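Local coordinates for protein phospholipase C-beta (PLC-beta) (Sepia officinalis, PDB 3QR0) that belongs to the phospholipase C family and combines a PH domain, EF-hand-like modules, a calcium-binding TIM barrel of X and Y regions, and a C2 domain, at residues 466-474 / 505-513; 440-450 / 514-522. All coordinates share one frame; numbering follows the deposited sequence.

Contacts 1 and 2 both join X-region chain to the chain running through helix 512-515 toward the Y region, and their centres lie about 13 Å apart. Contact 2 is the more enclosed, with 5 of 12 touching residues buried against 3 of 11 in contact 1. Contact 1 pairs strand 466-469 of the barrel and the loop after it with 505-513, and its chemistry is charged and wet: a lysine amine, carboxylates and three waters. Contact 2 sets the 440-450 loop against 514-522 with more apolar packing, organised around a tyrosine hydroxyl and an asparagine amide. The two meet where Lys-472 and Met-473 hydrogen-bond Val-518 and Ser-515.

Contact 1: 466-474 / 505-513; sequences ILIKNKKMH and AKEAEAAEE
The amine of Lys-471 is gripped from two directions: NZ donates to Ala-508 O at 3.1 Å, and water 2, which also accepts from Glu-507 N, takes a second hydrogen bond. The amine sits 61° out of the Ala-508 carbonyl plane, meeting the oxygen from above and not on a lone pair. A bend at chi3 (69°) in an otherwise extended chain turns the amine to this carbonyl, while the aliphatic part runs alongside Glu-507 in the reverse sense, with Lys-471 CD 3.6 Å from Glu-507 OE1. Glu-507 OE2 is held by Asn-418 N and by water 3, which donates to it at 2.6 Å and accepts from Lys-471 N. Asn-418 follows the calcium ligand Glu-417, and the Glu-507 side chain lies about 9 Å from the calcium ion.

Ala-510 points its CB toward the 466-474 backbone, 3.2 Å from Lys-471 O. Lys-471 O also accepts from Asn-470 ND2 at 2.8 Å, in the carbonyl plane and on a lone pair, just past the strand. Met-473 lays SD against Glu-512 CB at 3.8 Å, beside the start of helix 512-515.

Lys-471 NZ stands 4.1 Å from Glu-509 OE1, too far for a salt bridge. The carboxylates probably favour the charged amine, while direct and water-borne bonds to the backbone fix its place and tie the strand's exit to 505-513.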
loop_
_atom_site.group_PDB
_atom_site.type_symbol
_atom_site.label_atom_id
_atom_site.label_comp_id
_atom_site.label_asym_id
_atom_site.label_seq_id
_atom_site.Cartn_x
_atom_site.Cartn_y
_atom_site.Cartn_z
ATOM N N ILE A 466 -15.414 16.200 -1.137
ATOM C CA ILE A 466 -14.369 16.532 -2.096
ATOM C C ILE A 466 -14.124 18.030 -1.994
ATOM O O ILE A 466 -15.061 18.829 -2.121
ATOM C CB ILE A 466 -14.795 16.168 -3.533
ATOM C CG1 ILE A 466 -14.886 14.645 -3.687
ATOM C CG2 ILE A 466 -13.806 16.752 -4.561
ATOM C CD1 ILE A 466 -15.729 14.196 -4.870
ATOM N N LEU A 467 -12.876 18.403 -1.717
ATOM C CA LEU A 467 -12.487 19.805 -1.611
ATOM C C LEU A 467 -11.728 20.234 -2.855
ATOM O O LEU A 467 -10.941 19.458 -3.413
ATOM C CB LEU A 467 -11.629 20.050 -0.368
ATOM C CG LEU A 467 -12.399 20.035 0.951
ATOM C CD1 LEU A 467 -12.582 18.610 1.427
ATOM C CD2 LEU A 467 -11.679 20.872 2.011
ATOM N N ILE A 468 -11.980 21.465 -3.286
ATOM C CA ILE A 468 -11.348 22.017 -4.472
ATOM C C ILE A 468 -10.261 22.996 -4.076
ATOM O O ILE A 468 -10.528 23.976 -3.383
ATOM C CB ILE A 468 -12.350 22.781 -5.370
ATOM C CG1 ILE A 468 -13.556 21.903 -5.715
ATOM C CG2 ILE A 468 -11.650 23.254 -6.647
ATOM C CD1 ILE A 468 -13.201 20.617 -6.422
ATOM N N LYS A 469 -9.044 22.722 -4.540
ATOM C CA LYS A 469 -7.912 23.626 -4.389
ATOM C C LYS A 469 -7.699 24.338 -5.721
ATOM O O LYS A 469 -7.266 23.733 -6.707
ATOM C CB LYS A 469 -6.659 22.850 -3.973
ATOM C CG LYS A 469 -5.354 23.643 -4.032
ATOM C CD LYS A 469 -4.149 22.738 -3.815
ATOM C CE LYS A 469 -2.863 23.363 -4.340
ATOM N NZ LYS A 469 -2.894 23.625 -5.820
ATOM N N ASN A 470 -8.026 25.626 -5.737
ATOM C CA ASN A 470 -7.915 26.467 -6.921
ATOM C C ASN A 470 -7.767 27.908 -6.468
ATOM O O ASN A 470 -8.229 28.267 -5.382
ATOM C CB ASN A 470 -9.162 26.313 -7.795
ATOM C CG ASN A 470 -9.005 26.941 -9.172
ATOM O OD1 ASN A 470 -8.644 26.263 -10.133
ATOM N ND2 ASN A 470 -9.284 28.238 -9.275
ATOM N N LYS A 471 -7.119 28.728 -7.289
ATOM C CA LYS A 471 -7.007 30.154 -7.000
ATOM C C LYS A 471 -8.401 30.727 -6.769
ATOM O O LYS A 471 -9.368 30.289 -7.402
ATOM C CB LYS A 471 -6.330 30.899 -8.154
ATOM C CG LYS A 471 -4.846 30.588 -8.321
ATOM C CD LYS A 471 -4.332 30.985 -9.706
ATOM C CE LYS A 471 -4.306 32.491 -9.905
ATOM N NZ LYS A 471 -3.597 32.857 -11.176
ATOM N N LYS A 472 -8.503 31.669 -5.836
ATOM C CA LYS A 472 -9.735 32.425 -5.647
ATOM C C LYS A 472 -9.608 33.733 -6.411
ATOM O O LYS A 472 -8.536 34.048 -6.935
ATOM C CB LYS A 472 -10.023 32.666 -4.161
ATOM C CG LYS A 472 -10.571 31.428 -3.451
ATOM C CD LYS A 472 -11.107 31.733 -2.052
ATOM C CE LYS A 472 -12.522 32.291 -2.079
ATOM N NZ LYS A 472 -13.547 31.266 -2.424
ATOM N N MET A 473 -10.702 34.485 -6.491
ATOM C CA MET A 473 -10.716 35.731 -7.256
ATOM C C MET A 473 -9.725 36.750 -6.696
ATOM O O MET A 473 -9.618 36.933 -5.480
ATOM C CB MET A 473 -12.126 36.326 -7.317
ATOM C CG MET A 473 -13.061 35.556 -8.240
ATOM S SD MET A 473 -14.133 36.626 -9.205
ATOM C CE MET A 473 -12.932 37.440 -10.263
ATOM N N HIS A 474 -9.014 37.404 -7.613
ATOM C CA HIS A 474 -7.875 38.270 -7.292
ATOM C C HIS A 474 -8.242 39.388 -6.315
ATOM O O HIS A 474 -8.912 40.353 -6.680
ATOM C CB HIS A 474 -7.305 38.860 -8.591
ATOM C CG HIS A 474 -5.984 39.544 -8.422
ATOM N ND1 HIS A 474 -5.865 40.826 -7.927
ATOM C CD2 HIS A 474 -4.724 39.127 -8.694
ATOM C CE1 HIS A 474 -4.589 41.166 -7.896
ATOM N NE2 HIS A 474 -3.876 40.153 -8.354
ATOM N N ALA A 505 3.786 27.276 -12.785
ATOM C CA ALA A 505 4.298 28.622 -12.490
ATOM C C ALA A 505 3.324 29.753 -12.856
ATOM O O ALA A 505 3.355 30.815 -12.240
ATOM C CB ALA A 505 5.634 28.841 -13.206
ATOM N N LYS A 506 2.487 29.528 -13.868
ATOM C CA LYS A 506 1.554 30.548 -14.357
ATOM C C LYS A 506 0.215 29.923 -14.739
ATOM O O LYS A 506 0.114 29.225 -15.749
ATOM C CB LYS A 506 2.148 31.283 -15.566
ATOM C CG LYS A 506 1.253 32.397 -16.134
ATOM C CD LYS A 506 1.928 33.176 -17.257
ATOM C CE LYS A 506 2.232 32.293 -18.463
ATOM N NZ LYS A 506 2.580 33.089 -19.674
ATOM N N GLU A 507 -0.804 30.189 -13.928
ATOM C CA GLU A 507 -2.170 29.749 -14.200
ATOM C C GLU A 507 -3.002 30.917 -14.703
ATOM O O GLU A 507 -2.564 32.064 -14.650
ATOM C CB GLU A 507 -2.811 29.226 -12.921
ATOM C CG GLU A 507 -2.199 27.971 -12.375
ATOM C CD GLU A 507 -2.781 27.627 -11.022
ATOM O OE1 GLU A 507 -2.201 28.079 -10.018
ATOM O OE2 GLU A 507 -3.836 26.951 -10.971
ATOM N N ALA A 508 -4.215 30.622 -15.161
ATOM C CA ALA A 508 -5.174 31.660 -15.526
ATOM C C ALA A 508 -5.762 32.274 -14.259
ATOM O O ALA A 508 -5.692 31.676 -13.185
ATOM C CB ALA A 508 -6.282 31.078 -16.384
ATOM N N GLU A 509 -6.338 33.466 -14.386
ATOM C CA GLU A 509 -7.062 34.086 -13.273
ATOM C C GLU A 509 -8.313 33.256 -13.024
ATOM O O GLU A 509 -8.866 32.662 -13.953
ATOM C CB GLU A 509 -7.470 35.534 -13.583
ATOM C CG GLU A 509 -6.361 36.436 -14.118
ATOM C CD GLU A 509 -5.125 36.452 -13.244
ATOM O OE1 GLU A 509 -5.262 36.471 -12.000
ATOM O OE2 GLU A 509 -4.008 36.453 -13.809
ATOM N N ALA A 510 -8.758 33.213 -11.775
ATOM C CA ALA A 510 -9.921 32.418 -11.422
ATOM C C ALA A 510 -11.190 33.101 -11.910
ATOM O O ALA A 510 -11.362 34.310 -11.739
ATOM C CB ALA A 510 -9.981 32.198 -9.916
ATOM N N ALA A 511 -12.060 32.324 -12.545
ATOM C CA ALA A 511 -13.424 32.758 -12.809
ATOM C C ALA A 511 -14.181 32.665 -11.489
ATOM O O ALA A 511 -13.777 31.922 -10.586
ATOM C CB ALA A 511 -14.072 31.878 -13.855
ATOM N N GLU A 512 -15.278 33.408 -11.379
ATOM C CA GLU A 512 -16.057 33.433 -10.143
ATOM C C GLU A 512 -16.681 32.069 -9.813
ATOM O O GLU A 512 -16.775 31.705 -8.643
ATOM C CB GLU A 512 -17.129 34.531 -10.195
ATOM C CG GLU A 512 -17.871 34.733 -8.870
ATOM C CD GLU A 512 -18.359 36.161 -8.665
ATOM O OE1 GLU A 512 -18.751 36.824 -9.651
ATOM O OE2 GLU A 512 -18.353 36.623 -7.504
ATOM N N GLU A 513 -17.079 31.309 -10.833
ATOM C CA GLU A 513 -17.682 29.984 -10.613
ATOM C C GLU A 513 -16.694 28.976 -10.025
ATOM O O GLU A 513 -17.090 28.110 -9.244
ATOM C CB GLU A 513 -18.274 29.403 -11.903
ATOM C CG GLU A 513 -19.542 30.089 -12.395
ATOM C CD GLU A 513 -19.275 31.295 -13.278
ATOM O OE1 GLU A 513 -20.244 31.786 -13.897
ATOM O OE2 GLU A 513 -18.111 31.756 -13.360
HETATM O O HOH W 1 -7.480 29.627 -11.772
HETATM O O HOH W 2 -0.620 32.199 -11.689
HETATM O O HOH W 3 -6.097 27.644 -9.819
#

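Contact 2: 440-450 / 514-522; sequences LLDKPIDGHPL and MSALVNYIQ
Tyr-520 reaches the 440-450 loop with its hydroxyl, which donates to His-448 O at 2.5 Å and accepts from Ile-445 N at 2.8 Å. These are the last and first residues of the type II turn 445-448, which the phenol thus bridges. Both bonded atoms lie at the ring edge. A chi1 of -65°, with CG turned away from the carbonyl carbon, carries the ring to the loop. Leu-441 CD2 also comes in at the edge, 3.7 Å from Tyr-520 CD2, and Leu-450 CD2 approaches Tyr-520 CD1 obliquely.

Asn-519 ND2 makes the second polar join, donating to Leu-441 O at 3.0 Å along a nearly straight path (166°), with the acceptor in the amide plane but the donor 45° above the carbonyl plane. The amide's other end, OD1, accepts from Tyr-520 N at 2.8 Å, which fixes its rotation. Water 4 lies between Leu-441 O and Leu-517 O, while Leu-517 CD2 packs at 3.9 Å on Leu-440 CD2.

Around this shell, Leu-441 pairs through its backbone with Ile-466, and His-448 ND1 bonds Pro-455 O. The arrangement joins an X-region loop to the chain entering strand 522-523 of the Y region, where the two halves of the TIM barrel meet.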
loop_
_atom_site.group_PDB
_atom_site.type_symbol
_atom_site.label_atom_id
_atom_site.label_comp_id
_atom_site.label_asym_id
_atom_site.label_seq_id
_atom_site.Cartn_x
_atom_site.Cartn_y
_atom_site.Cartn_z
ATOM N N LEU A 440 -19.432 17.416 -3.110
ATOM C CA LEU A 440 -18.663 18.644 -3.256
ATOM C C LEU A 440 -18.851 19.566 -2.052
ATOM O O LEU A 440 -19.980 19.936 -1.721
ATOM C CB LEU A 440 -19.080 19.368 -4.532
ATOM C CG LEU A 440 -18.264 20.595 -4.933
ATOM C CD1 LEU A 440 -16.793 20.234 -5.128
ATOM C CD2 LEU A 440 -18.850 21.196 -6.206
ATOM N N LEU A 441 -17.746 19.931 -1.405
ATOM C CA LEU A 441 -17.787 20.898 -0.309
ATOM C C LEU A 441 -17.663 22.297 -0.897
ATOM O O LEU A 441 -16.560 22.825 -1.057
ATOM C CB LEU A 441 -16.674 20.642 0.716
ATOM C CG LEU A 441 -16.820 21.468 2.002
ATOM C CD1 LEU A 441 -17.965 20.938 2.867
ATOM C CD2 LEU A 441 -15.521 21.491 2.791
ATOM N N ASP A 442 -18.806 22.890 -1.221
ATOM C CA ASP A 442 -18.846 24.185 -1.905
ATOM C C ASP A 442 -19.084 25.356 -0.946
ATOM O O ASP A 442 -19.229 26.493 -1.394
ATOM C CB ASP A 442 -19.916 24.169 -3.012
ATOM C CG ASP A 442 -21.318 23.943 -2.476
ATOM O OD1 ASP A 442 -21.470 23.706 -1.259
ATOM O OD2 ASP A 442 -22.276 23.997 -3.273
ATOM N N LYS A 443 -19.115 25.069 0.357
ATOM C CA LYS A 443 -19.371 26.069 1.400
ATOM C C LYS A 443 -18.649 25.702 2.701
ATOM O O LYS A 443 -18.452 24.519 2.982
ATOM C CB LYS A 443 -20.865 26.138 1.712
ATOM C CG LYS A 443 -21.674 27.070 0.825
ATOM C CD LYS A 443 -23.087 27.280 1.378
ATOM C CE LYS A 443 -23.072 27.794 2.824
ATOM N NZ LYS A 443 -24.334 28.478 3.219
ATOM N N PRO A 444 -18.286 26.711 3.520
ATOM C CA PRO A 444 -17.748 26.415 4.854
ATOM C C PRO A 444 -18.765 25.688 5.731
ATOM O O PRO A 444 -19.966 25.894 5.573
ATOM C CB PRO A 444 -17.449 27.802 5.434
ATOM C CG PRO A 444 -17.350 28.704 4.266
ATOM C CD PRO A 444 -18.290 28.158 3.243
ATOM N N ILE A 445 -18.285 24.850 6.646
ATOM C CA ILE A 445 -19.164 24.114 7.565
ATOM C C ILE A 445 -19.334 24.863 8.884
ATOM O O ILE A 445 -18.588 25.800 9.174
ATOM C CB ILE A 445 -18.655 22.673 7.830
ATOM C CG1 ILE A 445 -17.334 22.668 8.613
ATOM C CG2 ILE A 445 -18.496 21.928 6.510
ATOM C CD1 ILE A 445 -16.953 21.302 9.131
ATOM N N ASP A 446 -20.311 24.436 9.683
ATOM C CA ASP A 446 -20.592 25.082 10.960
ATOM C C ASP A 446 -19.424 24.955 11.934
ATOM O O ASP A 446 -18.809 23.892 12.048
ATOM C CB ASP A 446 -21.856 24.508 11.605
ATOM C CG ASP A 446 -22.505 25.485 12.555
ATOM O OD1 ASP A 446 -23.063 26.487 12.062
ATOM O OD2 ASP A 446 -22.455 25.265 13.786
ATOM N N GLY A 447 -19.125 26.052 12.623
ATOM C CA GLY A 447 -18.022 26.106 13.579
ATOM C C GLY A 447 -16.680 26.465 12.958
ATOM O O GLY A 447 -15.715 26.716 13.679
ATOM N N HIS A 448 -16.613 26.492 11.625
ATOM C CA HIS A 448 -15.349 26.709 10.923
ATOM C C HIS A 448 -15.475 27.744 9.804
ATOM O O HIS A 448 -15.292 27.426 8.626
ATOM C CB HIS A 448 -14.812 25.378 10.397
ATOM C CG HIS A 448 -14.466 24.411 11.485
ATOM N ND1 HIS A 448 -13.219 24.367 12.069
ATOM C CD2 HIS A 448 -15.217 23.484 12.128
ATOM C CE1 HIS A 448 -13.209 23.438 13.008
ATOM N NE2 HIS A 448 -14.410 22.891 13.068
ATOM N N PRO A 449 -15.771 28.999 10.175
ATOM C CA PRO A 449 -15.807 30.057 9.180
ATOM C C PRO A 449 -14.398 30.392 8.697
ATOM O O PRO A 449 -13.414 30.057 9.368
ATOM C CB PRO A 449 -16.414 31.234 9.943
ATOM C CG PRO A 449 -16.029 31.004 11.353
ATOM C CD PRO A 449 -15.983 29.515 11.541
ATOM N N LEU A 450 -14.314 31.039 7.538
ATOM C CA LEU A 450 -13.035 31.413 6.947
ATOM C C LEU A 450 -12.578 32.766 7.497
ATOM O O LEU A 450 -12.565 33.770 6.788
ATOM C CB LEU A 450 -13.143 31.452 5.420
ATOM C CG LEU A 450 -13.618 30.165 4.741
ATOM C CD1 LEU A 450 -13.814 30.403 3.241
ATOM C CD2 LEU A 450 -12.648 29.010 4.983
ATOM N N MET A 514 -15.422 29.071 -10.414
ATOM C CA MET A 514 -14.387 28.202 -9.844
ATOM C C MET A 514 -13.970 28.710 -8.474
ATOM O O MET A 514 -13.873 27.933 -7.530
ATOM C CB MET A 514 -13.157 28.098 -10.756
ATOM C CG MET A 514 -13.289 27.070 -11.874
ATOM S SD MET A 514 -13.717 25.412 -11.300
ATOM C CE MET A 514 -12.310 25.041 -10.249
ATOM N N SER A 515 -13.724 30.011 -8.372
ATOM C CA SER A 515 -13.427 30.648 -7.092
ATOM C C SER A 515 -14.444 30.254 -6.012
ATOM O O SER A 515 -14.060 29.939 -4.885
ATOM C CB SER A 515 -13.391 32.166 -7.259
ATOM O OG SER A 515 -12.898 32.804 -6.096
ATOM N N ALA A 516 -15.729 30.244 -6.381
ATOM C CA ALA A 516 -16.833 29.938 -5.458
ATOM C C ALA A 516 -16.746 28.564 -4.797
ATOM O O ALA A 516 -17.278 28.369 -3.708
ATOM C CB ALA A 516 -18.184 30.074 -6.184
ATOM N N LEU A 517 -16.086 27.612 -5.449
ATOM C CA LEU A 517 -15.961 26.257 -4.908
ATOM C C LEU A 517 -14.805 26.104 -3.907
ATOM O O LEU A 517 -14.694 25.069 -3.252
ATOM C CB LEU A 517 -15.783 25.253 -6.046
ATOM C CG LEU A 517 -16.845 25.287 -7.151
ATOM C CD1 LEU A 517 -16.506 24.282 -8.225
ATOM C CD2 LEU A 517 -18.247 25.033 -6.592
ATOM N N VAL A 518 -13.956 27.126 -3.790
ATOM C CA VAL A 518 -12.777 27.066 -2.924
ATOM C C VAL A 518 -13.105 27.621 -1.545
ATOM O O VAL A 518 -13.783 28.641 -1.425
ATOM C CB VAL A 518 -11.592 27.850 -3.531
ATOM C CG1 VAL A 518 -10.353 27.721 -2.655
ATOM C CG2 VAL A 518 -11.299 27.357 -4.949
ATOM N N ASN A 519 -12.636 26.938 -0.506
ATOM C CA ASN A 519 -12.849 27.403 0.868
ATOM C C ASN A 519 -11.664 27.097 1.781
ATOM O O ASN A 519 -10.868 27.987 2.057
ATOM C CB ASN A 519 -14.173 26.870 1.447
ATOM C CG ASN A 519 -14.492 25.454 0.995
ATOM O OD1 ASN A 519 -13.786 24.514 1.337
ATOM N ND2 ASN A 519 -15.570 25.300 0.230
ATOM N N TYR A 520 -11.537 25.850 2.234
ATOM C CA TYR A 520 -10.526 25.513 3.240
ATOM C C TYR A 520 -9.136 25.281 2.663
ATOM O O TYR A 520 -8.148 25.329 3.399
ATOM C CB TYR A 520 -10.960 24.286 4.051
ATOM C CG TYR A 520 -12.189 24.570 4.873
ATOM C CD1 TYR A 520 -12.133 25.445 5.951
ATOM C CD2 TYR A 520 -13.413 23.987 4.556
ATOM C CE1 TYR A 520 -13.257 25.728 6.699
ATOM C CE2 TYR A 520 -14.541 24.256 5.297
ATOM C CZ TYR A 520 -14.462 25.132 6.368
ATOM O OH TYR A 520 -15.585 25.403 7.108
ATOM N N ILE A 521 -9.055 25.024 1.361
ATOM C CA ILE A 521 -7.778 24.727 0.728
ATOM C C ILE A 521 -7.491 25.792 -0.309
ATOM O O ILE A 521 -7.516 25.527 -1.512
ATOM C CB ILE A 521 -7.750 23.321 0.071
ATOM C CG1 ILE A 521 -8.446 22.277 0.950
ATOM C CG2 ILE A 521 -6.308 22.909 -0.208
ATOM C CD1 ILE A 521 -7.798 22.052 2.301
ATOM N N GLN A 522 -7.221 27.004 0.162
ATOM C CA GLN A 522 -6.999 28.132 -0.724
ATOM C C GLN A 522 -5.512 28.308 -1.004
ATOM O O GLN A 522 -4.759 28.672 -0.109
ATOM C CB GLN A 522 -7.570 29.419 -0.125
ATOM C CG GLN A 522 -7.513 30.584 -1.081
ATOM C CD GLN A 522 -7.949 31.888 -0.454
ATOM O OE1 GLN A 522 -8.653 31.907 0.562
ATOM N NE2 GLN A 522 -7.533 32.997 -1.065
HETATM O O HOH W 4 -13.854 23.012 -1.742
#